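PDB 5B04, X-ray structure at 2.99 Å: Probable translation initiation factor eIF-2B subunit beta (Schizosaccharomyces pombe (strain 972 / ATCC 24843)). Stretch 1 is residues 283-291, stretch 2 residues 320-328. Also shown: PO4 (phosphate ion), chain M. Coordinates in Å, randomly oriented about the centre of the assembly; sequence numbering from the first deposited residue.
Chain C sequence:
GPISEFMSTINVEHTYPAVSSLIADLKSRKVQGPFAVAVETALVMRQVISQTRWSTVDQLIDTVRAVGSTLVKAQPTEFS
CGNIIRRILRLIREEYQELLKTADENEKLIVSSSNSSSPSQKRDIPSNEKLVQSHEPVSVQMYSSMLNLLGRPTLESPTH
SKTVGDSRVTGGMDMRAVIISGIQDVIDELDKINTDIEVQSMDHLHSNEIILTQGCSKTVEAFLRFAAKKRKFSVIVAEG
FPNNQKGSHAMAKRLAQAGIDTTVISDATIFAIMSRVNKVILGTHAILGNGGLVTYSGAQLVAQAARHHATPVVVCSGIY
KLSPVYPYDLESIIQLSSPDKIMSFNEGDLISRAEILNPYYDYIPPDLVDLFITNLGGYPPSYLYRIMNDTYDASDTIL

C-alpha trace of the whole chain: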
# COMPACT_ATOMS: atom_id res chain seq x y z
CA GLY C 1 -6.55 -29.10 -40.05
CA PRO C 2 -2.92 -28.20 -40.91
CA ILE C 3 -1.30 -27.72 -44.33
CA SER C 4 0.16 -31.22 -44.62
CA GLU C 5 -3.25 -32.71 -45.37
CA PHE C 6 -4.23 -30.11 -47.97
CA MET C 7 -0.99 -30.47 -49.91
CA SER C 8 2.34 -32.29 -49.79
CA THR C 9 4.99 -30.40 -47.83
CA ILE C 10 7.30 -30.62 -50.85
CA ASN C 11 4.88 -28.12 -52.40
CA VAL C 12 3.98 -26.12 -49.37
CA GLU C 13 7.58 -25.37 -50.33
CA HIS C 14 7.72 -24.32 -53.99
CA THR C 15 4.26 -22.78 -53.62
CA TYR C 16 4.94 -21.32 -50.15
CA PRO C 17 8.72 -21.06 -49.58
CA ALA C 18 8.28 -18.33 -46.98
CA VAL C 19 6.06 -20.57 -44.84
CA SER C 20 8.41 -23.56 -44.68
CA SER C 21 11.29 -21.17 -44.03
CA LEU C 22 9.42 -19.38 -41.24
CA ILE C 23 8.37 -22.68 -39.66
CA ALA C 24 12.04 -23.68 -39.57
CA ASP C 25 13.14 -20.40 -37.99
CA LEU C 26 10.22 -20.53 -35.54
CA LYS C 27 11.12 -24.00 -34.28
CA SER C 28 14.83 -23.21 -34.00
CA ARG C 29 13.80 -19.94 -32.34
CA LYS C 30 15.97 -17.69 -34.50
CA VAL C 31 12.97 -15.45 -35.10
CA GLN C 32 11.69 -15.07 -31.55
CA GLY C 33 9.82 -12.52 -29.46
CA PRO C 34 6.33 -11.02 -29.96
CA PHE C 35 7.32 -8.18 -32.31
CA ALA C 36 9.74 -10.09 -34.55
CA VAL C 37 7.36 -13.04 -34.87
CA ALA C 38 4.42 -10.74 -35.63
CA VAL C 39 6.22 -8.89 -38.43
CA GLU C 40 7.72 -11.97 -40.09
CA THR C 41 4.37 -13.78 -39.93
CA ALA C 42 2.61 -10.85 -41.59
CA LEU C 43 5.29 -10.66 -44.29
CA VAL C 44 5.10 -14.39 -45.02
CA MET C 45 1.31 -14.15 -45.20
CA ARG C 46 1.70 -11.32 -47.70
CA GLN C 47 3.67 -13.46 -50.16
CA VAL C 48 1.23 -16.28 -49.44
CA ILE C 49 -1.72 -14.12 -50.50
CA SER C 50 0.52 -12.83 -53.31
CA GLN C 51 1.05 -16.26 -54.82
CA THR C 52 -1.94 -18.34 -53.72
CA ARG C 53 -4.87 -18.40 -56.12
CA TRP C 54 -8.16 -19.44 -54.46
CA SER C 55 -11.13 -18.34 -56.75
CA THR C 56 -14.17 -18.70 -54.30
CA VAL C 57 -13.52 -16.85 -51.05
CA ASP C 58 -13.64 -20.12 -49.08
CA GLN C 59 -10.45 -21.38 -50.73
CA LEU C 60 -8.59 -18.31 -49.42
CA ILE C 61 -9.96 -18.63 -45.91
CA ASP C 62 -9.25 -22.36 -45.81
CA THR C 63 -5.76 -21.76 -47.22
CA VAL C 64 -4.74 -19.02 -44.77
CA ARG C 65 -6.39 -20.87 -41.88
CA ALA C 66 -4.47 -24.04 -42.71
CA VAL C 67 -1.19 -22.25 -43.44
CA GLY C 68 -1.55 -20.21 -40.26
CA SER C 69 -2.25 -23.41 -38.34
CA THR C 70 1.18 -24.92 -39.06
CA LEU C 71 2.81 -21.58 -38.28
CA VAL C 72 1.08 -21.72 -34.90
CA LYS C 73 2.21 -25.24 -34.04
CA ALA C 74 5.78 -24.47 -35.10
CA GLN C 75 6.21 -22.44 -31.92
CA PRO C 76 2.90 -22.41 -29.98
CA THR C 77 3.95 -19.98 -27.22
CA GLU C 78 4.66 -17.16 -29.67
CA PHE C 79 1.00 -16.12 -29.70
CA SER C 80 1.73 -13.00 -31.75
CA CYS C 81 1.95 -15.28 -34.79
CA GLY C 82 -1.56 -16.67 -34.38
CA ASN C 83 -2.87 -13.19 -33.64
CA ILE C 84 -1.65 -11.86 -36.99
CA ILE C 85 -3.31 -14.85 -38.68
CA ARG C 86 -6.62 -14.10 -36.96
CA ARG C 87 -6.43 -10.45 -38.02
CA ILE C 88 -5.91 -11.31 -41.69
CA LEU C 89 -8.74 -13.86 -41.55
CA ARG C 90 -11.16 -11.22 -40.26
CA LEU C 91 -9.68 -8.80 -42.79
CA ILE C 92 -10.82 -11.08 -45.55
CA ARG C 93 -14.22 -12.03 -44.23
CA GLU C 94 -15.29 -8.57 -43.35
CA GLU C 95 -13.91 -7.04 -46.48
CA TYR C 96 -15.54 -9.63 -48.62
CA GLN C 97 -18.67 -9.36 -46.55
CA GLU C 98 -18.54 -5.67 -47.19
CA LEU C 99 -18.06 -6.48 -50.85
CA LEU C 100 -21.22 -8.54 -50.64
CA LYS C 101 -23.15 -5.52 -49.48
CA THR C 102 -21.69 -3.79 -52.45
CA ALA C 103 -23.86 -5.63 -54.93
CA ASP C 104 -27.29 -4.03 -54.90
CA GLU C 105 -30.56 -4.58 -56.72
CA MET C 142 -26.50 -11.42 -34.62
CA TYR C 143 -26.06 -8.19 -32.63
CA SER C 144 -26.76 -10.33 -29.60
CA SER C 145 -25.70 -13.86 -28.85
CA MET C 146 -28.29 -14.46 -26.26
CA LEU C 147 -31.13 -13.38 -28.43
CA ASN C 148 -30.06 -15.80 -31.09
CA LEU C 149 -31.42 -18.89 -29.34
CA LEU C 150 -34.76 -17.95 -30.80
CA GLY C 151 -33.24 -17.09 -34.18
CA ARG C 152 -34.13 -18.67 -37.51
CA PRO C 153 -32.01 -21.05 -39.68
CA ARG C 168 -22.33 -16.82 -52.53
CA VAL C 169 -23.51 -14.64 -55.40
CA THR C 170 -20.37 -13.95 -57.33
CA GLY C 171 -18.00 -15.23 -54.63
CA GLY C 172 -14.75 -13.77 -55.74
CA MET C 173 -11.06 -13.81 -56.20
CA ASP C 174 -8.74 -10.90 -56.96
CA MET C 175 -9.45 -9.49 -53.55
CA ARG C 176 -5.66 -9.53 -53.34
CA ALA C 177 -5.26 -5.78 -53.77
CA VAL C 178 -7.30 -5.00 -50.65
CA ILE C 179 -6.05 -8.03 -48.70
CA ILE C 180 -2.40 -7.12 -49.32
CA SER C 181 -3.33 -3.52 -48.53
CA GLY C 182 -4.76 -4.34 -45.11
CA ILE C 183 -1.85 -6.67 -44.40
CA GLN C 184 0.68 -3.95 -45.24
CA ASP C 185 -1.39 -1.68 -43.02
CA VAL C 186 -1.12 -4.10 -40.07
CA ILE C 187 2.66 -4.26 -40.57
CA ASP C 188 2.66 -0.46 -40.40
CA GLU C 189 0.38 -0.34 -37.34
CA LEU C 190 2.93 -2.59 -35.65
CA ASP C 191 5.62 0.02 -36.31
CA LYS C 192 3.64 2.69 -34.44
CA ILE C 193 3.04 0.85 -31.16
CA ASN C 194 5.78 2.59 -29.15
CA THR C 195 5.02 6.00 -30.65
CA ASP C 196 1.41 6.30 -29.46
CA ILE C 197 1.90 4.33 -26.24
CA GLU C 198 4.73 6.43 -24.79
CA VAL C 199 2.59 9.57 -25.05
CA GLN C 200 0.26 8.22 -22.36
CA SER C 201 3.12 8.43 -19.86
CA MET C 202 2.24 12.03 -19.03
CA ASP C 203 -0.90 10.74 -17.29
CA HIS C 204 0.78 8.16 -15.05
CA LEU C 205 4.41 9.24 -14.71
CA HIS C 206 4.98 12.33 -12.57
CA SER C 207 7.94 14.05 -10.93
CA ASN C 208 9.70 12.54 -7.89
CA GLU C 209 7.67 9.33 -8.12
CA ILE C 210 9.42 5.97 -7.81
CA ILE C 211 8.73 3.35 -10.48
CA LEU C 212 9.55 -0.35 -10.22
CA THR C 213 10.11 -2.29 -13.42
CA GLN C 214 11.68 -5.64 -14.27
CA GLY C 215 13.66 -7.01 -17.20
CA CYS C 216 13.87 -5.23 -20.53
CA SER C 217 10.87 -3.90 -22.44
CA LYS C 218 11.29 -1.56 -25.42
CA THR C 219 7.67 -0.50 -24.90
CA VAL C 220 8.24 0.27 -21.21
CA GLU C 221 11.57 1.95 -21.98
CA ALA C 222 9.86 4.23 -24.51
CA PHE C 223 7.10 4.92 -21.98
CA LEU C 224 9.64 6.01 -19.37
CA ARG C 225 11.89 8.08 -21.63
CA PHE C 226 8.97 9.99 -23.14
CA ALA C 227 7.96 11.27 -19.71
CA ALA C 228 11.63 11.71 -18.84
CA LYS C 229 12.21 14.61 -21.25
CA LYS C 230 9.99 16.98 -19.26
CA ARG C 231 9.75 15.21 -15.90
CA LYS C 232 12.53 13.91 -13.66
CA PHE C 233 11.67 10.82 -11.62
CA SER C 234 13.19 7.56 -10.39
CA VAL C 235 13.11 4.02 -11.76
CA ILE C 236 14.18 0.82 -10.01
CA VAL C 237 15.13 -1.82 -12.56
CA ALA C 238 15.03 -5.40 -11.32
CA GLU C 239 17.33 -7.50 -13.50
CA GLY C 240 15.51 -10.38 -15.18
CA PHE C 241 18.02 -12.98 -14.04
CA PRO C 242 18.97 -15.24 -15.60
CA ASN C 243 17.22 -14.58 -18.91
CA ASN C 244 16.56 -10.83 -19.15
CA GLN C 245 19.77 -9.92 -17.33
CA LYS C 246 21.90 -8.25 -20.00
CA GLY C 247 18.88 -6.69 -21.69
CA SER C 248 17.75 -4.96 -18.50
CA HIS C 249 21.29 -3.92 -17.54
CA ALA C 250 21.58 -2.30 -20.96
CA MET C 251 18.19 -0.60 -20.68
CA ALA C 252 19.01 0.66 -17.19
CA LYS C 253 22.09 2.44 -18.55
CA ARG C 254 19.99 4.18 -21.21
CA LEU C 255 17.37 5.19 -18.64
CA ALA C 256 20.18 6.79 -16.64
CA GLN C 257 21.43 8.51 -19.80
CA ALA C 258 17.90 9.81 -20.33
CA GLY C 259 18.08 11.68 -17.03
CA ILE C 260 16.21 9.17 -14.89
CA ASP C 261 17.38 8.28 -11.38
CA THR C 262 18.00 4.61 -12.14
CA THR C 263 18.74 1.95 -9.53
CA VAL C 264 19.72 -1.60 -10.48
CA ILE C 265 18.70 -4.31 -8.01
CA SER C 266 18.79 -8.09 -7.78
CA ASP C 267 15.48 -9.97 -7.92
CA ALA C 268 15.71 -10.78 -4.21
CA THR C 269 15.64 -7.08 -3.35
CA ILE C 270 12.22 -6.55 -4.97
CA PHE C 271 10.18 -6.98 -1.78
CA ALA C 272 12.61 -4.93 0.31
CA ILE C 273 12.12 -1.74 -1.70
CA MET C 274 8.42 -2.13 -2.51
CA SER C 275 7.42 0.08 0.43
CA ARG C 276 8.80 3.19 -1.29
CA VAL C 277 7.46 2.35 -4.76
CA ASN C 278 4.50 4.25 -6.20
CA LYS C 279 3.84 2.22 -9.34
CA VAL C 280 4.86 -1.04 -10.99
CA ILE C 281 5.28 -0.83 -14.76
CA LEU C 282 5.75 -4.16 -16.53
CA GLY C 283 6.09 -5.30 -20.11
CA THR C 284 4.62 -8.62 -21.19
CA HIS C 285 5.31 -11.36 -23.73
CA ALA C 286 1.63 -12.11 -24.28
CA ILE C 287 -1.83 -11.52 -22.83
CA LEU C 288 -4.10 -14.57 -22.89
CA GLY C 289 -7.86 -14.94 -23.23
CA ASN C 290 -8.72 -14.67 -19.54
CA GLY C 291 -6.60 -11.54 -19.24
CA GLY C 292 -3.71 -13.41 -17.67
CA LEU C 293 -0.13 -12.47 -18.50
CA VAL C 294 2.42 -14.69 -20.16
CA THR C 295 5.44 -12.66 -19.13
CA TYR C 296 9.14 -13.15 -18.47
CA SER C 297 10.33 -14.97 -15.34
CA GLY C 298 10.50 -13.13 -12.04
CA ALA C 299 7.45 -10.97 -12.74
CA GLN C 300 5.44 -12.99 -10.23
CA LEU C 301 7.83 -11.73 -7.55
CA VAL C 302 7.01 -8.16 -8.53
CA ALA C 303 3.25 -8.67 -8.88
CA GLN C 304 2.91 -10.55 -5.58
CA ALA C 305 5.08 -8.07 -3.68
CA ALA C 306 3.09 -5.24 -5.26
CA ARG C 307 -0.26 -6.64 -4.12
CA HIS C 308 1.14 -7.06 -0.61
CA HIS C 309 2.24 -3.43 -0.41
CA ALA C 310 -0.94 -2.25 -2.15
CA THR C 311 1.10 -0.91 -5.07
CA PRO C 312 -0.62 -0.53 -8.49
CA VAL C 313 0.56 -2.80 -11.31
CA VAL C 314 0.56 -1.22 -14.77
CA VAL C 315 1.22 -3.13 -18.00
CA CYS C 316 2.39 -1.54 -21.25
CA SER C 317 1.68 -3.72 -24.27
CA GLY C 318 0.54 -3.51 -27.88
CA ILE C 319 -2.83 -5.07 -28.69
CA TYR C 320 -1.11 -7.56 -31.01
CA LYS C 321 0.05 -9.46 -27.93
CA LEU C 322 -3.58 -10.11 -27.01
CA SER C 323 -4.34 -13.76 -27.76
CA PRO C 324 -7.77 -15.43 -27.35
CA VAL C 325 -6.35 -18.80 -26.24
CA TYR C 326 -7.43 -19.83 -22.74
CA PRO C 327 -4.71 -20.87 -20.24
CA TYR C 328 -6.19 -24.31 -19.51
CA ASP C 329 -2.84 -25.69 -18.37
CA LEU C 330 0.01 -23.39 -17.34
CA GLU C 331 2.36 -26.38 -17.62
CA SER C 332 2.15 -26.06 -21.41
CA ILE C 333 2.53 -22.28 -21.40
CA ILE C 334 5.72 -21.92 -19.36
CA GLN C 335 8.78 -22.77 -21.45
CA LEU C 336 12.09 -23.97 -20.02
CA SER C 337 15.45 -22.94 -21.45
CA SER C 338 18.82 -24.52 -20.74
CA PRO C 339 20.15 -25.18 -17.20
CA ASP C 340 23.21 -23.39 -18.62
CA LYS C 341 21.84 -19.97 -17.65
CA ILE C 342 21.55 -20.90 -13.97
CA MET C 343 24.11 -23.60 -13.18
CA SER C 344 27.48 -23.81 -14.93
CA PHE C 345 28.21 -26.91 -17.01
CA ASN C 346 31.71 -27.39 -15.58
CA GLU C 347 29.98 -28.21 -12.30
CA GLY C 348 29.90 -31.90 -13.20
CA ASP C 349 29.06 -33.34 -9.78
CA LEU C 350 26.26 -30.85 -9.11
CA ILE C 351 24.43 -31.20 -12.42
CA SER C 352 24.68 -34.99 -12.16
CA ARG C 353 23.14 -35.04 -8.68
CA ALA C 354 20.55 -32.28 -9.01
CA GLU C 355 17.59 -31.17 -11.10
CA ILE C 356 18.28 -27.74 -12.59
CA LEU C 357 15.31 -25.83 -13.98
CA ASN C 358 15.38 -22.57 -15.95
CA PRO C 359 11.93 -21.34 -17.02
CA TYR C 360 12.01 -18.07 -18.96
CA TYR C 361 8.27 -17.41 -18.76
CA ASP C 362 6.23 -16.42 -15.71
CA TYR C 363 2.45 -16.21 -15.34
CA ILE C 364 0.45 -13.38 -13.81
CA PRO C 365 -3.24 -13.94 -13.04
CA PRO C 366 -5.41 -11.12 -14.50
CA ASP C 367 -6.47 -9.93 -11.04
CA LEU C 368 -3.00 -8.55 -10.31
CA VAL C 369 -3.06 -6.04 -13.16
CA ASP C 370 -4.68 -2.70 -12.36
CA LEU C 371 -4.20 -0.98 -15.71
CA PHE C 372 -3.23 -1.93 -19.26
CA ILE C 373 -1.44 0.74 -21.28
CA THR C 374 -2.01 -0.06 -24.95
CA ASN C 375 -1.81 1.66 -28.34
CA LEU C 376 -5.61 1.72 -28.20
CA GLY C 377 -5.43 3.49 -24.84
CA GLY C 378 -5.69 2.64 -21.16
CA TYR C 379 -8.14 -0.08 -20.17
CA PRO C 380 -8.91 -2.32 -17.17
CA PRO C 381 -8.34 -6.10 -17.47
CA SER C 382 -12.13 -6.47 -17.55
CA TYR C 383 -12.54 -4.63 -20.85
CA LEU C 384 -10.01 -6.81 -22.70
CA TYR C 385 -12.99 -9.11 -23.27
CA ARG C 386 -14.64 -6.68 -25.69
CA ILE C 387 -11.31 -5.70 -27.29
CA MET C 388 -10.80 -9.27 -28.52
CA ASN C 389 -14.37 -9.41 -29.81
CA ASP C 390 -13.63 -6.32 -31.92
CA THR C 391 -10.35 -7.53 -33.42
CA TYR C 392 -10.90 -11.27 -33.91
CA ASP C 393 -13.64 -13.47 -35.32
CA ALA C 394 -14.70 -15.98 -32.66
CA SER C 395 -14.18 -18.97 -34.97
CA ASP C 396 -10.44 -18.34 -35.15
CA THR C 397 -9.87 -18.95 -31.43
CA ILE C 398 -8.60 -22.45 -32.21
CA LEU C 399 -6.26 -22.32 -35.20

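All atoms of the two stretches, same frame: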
# COMPACT_ATOMS: atom_id res chain seq x y z
N GLY C 283 6.36 -4.87 -18.75
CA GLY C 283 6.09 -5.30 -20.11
C GLY C 283 5.59 -6.73 -20.04
O GLY C 283 5.65 -7.35 -18.98
N THR C 284 5.10 -7.25 -21.16
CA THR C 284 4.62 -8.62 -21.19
C THR C 284 4.96 -9.28 -22.52
O THR C 284 5.14 -8.60 -23.53
CB THR C 284 3.10 -8.70 -20.94
OG1 THR C 284 2.70 -10.07 -20.84
CG2 THR C 284 2.34 -8.04 -22.07
N HIS C 285 5.06 -10.60 -22.51
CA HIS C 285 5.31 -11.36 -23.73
C HIS C 285 4.01 -11.61 -24.47
O HIS C 285 3.96 -11.57 -25.69
CB HIS C 285 6.01 -12.68 -23.41
CG HIS C 285 6.05 -13.64 -24.56
ND1 HIS C 285 6.94 -13.51 -25.61
CD2 HIS C 285 5.30 -14.73 -24.83
CE1 HIS C 285 6.74 -14.49 -26.47
NE2 HIS C 285 5.75 -15.24 -26.03
N ALA C 286 2.95 -11.87 -23.70
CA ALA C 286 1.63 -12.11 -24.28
C ALA C 286 0.53 -11.95 -23.23
O ALA C 286 0.76 -12.16 -22.04
CB ALA C 286 1.57 -13.50 -24.90
N ILE C 287 -0.66 -11.58 -23.69
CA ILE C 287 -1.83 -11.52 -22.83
C ILE C 287 -2.87 -12.51 -23.33
O ILE C 287 -3.34 -12.41 -24.46
CB ILE C 287 -2.44 -10.11 -22.79
CG1 ILE C 287 -1.36 -9.06 -22.50
CG2 ILE C 287 -3.55 -10.03 -21.76
CD1 ILE C 287 -1.84 -7.64 -22.61
N LEU C 288 -3.22 -13.48 -22.48
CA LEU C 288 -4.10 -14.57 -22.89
C LEU C 288 -5.57 -14.19 -22.83
O LEU C 288 -5.93 -13.05 -22.54
CB LEU C 288 -3.84 -15.80 -22.04
CG LEU C 288 -2.40 -16.33 -22.12
CD1 LEU C 288 -2.26 -17.60 -21.32
CD2 LEU C 288 -1.99 -16.55 -23.57
N GLY C 289 -6.43 -15.17 -23.11
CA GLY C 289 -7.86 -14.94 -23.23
C GLY C 289 -8.55 -14.48 -21.96
O GLY C 289 -9.46 -13.66 -22.00
N ASN C 290 -8.11 -15.01 -20.82
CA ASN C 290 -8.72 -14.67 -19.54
C ASN C 290 -8.16 -13.38 -18.96
O ASN C 290 -8.57 -12.94 -17.89
CB ASN C 290 -8.55 -15.81 -18.54
CG ASN C 290 -7.12 -15.94 -18.04
OD1 ASN C 290 -6.17 -15.64 -18.76
ND2 ASN C 290 -6.97 -16.40 -16.80
N GLY C 291 -7.22 -12.78 -19.68
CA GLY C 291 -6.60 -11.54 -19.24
C GLY C 291 -5.30 -11.78 -18.49
O GLY C 291 -4.64 -10.83 -18.06
N TYR C 320 -1.45 -6.40 -30.20
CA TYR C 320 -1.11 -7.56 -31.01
C TYR C 320 -0.64 -8.72 -30.14
O TYR C 320 -0.54 -9.86 -30.61
CB TYR C 320 -0.05 -7.21 -32.06
CG TYR C 320 1.34 -7.01 -31.50
CD1 TYR C 320 1.71 -5.80 -30.92
CD2 TYR C 320 2.29 -8.02 -31.56
CE1 TYR C 320 2.99 -5.61 -30.42
CE2 TYR C 320 3.56 -7.84 -31.06
CZ TYR C 320 3.91 -6.63 -30.49
OH TYR C 320 5.18 -6.45 -29.99
N LYS C 321 -0.35 -8.43 -28.88
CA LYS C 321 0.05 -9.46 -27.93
C LYS C 321 -1.16 -10.06 -27.21
O LYS C 321 -1.01 -10.88 -26.31
CB LYS C 321 1.04 -8.90 -26.90
CG LYS C 321 2.34 -8.37 -27.49
CD LYS C 321 3.28 -7.90 -26.39
CE LYS C 321 4.52 -7.23 -26.96
NZ LYS C 321 5.40 -6.71 -25.88
N LEU C 322 -2.35 -9.62 -27.62
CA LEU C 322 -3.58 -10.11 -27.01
C LEU C 322 -4.11 -11.33 -27.75
O LEU C 322 -4.66 -11.22 -28.85
CB LEU C 322 -4.63 -9.00 -27.00
CG LEU C 322 -5.92 -9.26 -26.22
CD1 LEU C 322 -5.62 -9.67 -24.79
CD2 LEU C 322 -6.81 -8.03 -26.24
N SER C 323 -3.93 -12.50 -27.15
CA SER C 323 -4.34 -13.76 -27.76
C SER C 323 -5.59 -14.32 -27.08
O SER C 323 -5.73 -14.23 -25.87
CB SER C 323 -3.20 -14.78 -27.70
OG SER C 323 -3.55 -15.99 -28.35
N PRO C 324 -6.50 -14.91 -27.88
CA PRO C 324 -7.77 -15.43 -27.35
C PRO C 324 -7.65 -16.80 -26.67
O PRO C 324 -8.61 -17.21 -26.01
CB PRO C 324 -8.64 -15.53 -28.60
CG PRO C 324 -7.68 -15.77 -29.70
CD PRO C 324 -6.45 -14.99 -29.35
N VAL C 325 -6.52 -17.47 -26.82
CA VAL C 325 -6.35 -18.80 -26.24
C VAL C 325 -6.49 -18.78 -24.72
O VAL C 325 -5.98 -17.88 -24.05
CB VAL C 325 -4.98 -19.42 -26.61
CG1 VAL C 325 -4.97 -19.84 -28.07
CG2 VAL C 325 -3.86 -18.45 -26.31
N TYR C 326 -7.20 -19.76 -24.18
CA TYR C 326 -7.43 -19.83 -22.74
C TYR C 326 -6.38 -20.69 -22.06
O TYR C 326 -6.14 -21.83 -22.47
CB TYR C 326 -8.83 -20.36 -22.43
CG TYR C 326 -9.22 -20.20 -20.98
CD1 TYR C 326 -9.79 -19.02 -20.52
CD2 TYR C 326 -9.02 -21.23 -20.07
CE1 TYR C 326 -10.15 -18.87 -19.20
CE2 TYR C 326 -9.37 -21.09 -18.74
CZ TYR C 326 -9.94 -19.90 -18.31
OH TYR C 326 -10.30 -19.75 -16.99
N PRO C 327 -5.74 -20.15 -21.00
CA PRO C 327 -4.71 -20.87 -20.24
C PRO C 327 -5.27 -22.05 -19.45
O PRO C 327 -5.34 -21.99 -18.23
CB PRO C 327 -4.19 -19.79 -19.28
CG PRO C 327 -5.31 -18.82 -19.14
CD PRO C 327 -5.98 -18.80 -20.49
N TYR C 328 -5.67 -23.11 -20.16
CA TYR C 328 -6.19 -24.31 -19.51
C TYR C 328 -5.14 -24.94 -18.60
O TYR C 328 -5.41 -25.26 -17.44
CB TYR C 328 -6.66 -25.32 -20.55
CG TYR C 328 -7.99 -25.00 -21.18
CD1 TYR C 328 -9.17 -25.12 -20.46
CD2 TYR C 328 -8.07 -24.58 -22.50
CE1 TYR C 328 -10.39 -24.83 -21.04
CE2 TYR C 328 -9.28 -24.28 -23.09
CZ TYR C 328 -10.44 -24.41 -22.35
OH TYR C 328 -11.66 -24.12 -22.93
P PO4 M . 8.42 -5.38 -25.48
O1 PO4 M . 7.43 -5.50 -26.62
O2 PO4 M . 8.32 -6.60 -24.60
O3 PO4 M . 8.10 -4.15 -24.67
O4 PO4 M . 9.82 -5.26 -26.04

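Lys-321, Leu-288 and Ile-287 cover the most surface in this contact, which buries 575 Å² between two stretches joined by a single beta bridge, Ile-287 with Leu-322. Lys-321 works at both ends. Its backbone O accepts a nearly linear hydrogen bond from Ile-287 N (2.7 Å, 176°), while its side chain, m at chi1 and fully extended beyond, runs past the backbone of His-285 to place NZ 3.0 Å from Thr-284 O, a second hydrogen bond. The same NZ donates a very short one to O1 of the phosphate ion (2.5 Å), so the ammonium group links carbonyl and anion.

Ile-287 completes the bridge: its O receives Ser-323 N at 2.8 Å and also lies 3.4 Å from Leu-322 CA in a CA-H...O contact. Beside this backbone pairing, Ile-287 CG2 packs on Leu-322 CD1 (3.7 Å).

Leu-288 provides the apolar continuation, with CD2 3.8 Å from Val-325 CG2 and CD1 3.6 Å from Pro-327 CB. It also opens a type I turn closed by Gly-291 N to Leu-288 O (3.1 Å). Within that turn Gly-289 N donates to Val-325 O (2.9 Å); a CB on Gly-289 would fall 2.5 Å from Pro-324 O, a clash. Asn-290 CB then meets the Tyr-326 ring obliquely, 3.5 Å from CE1.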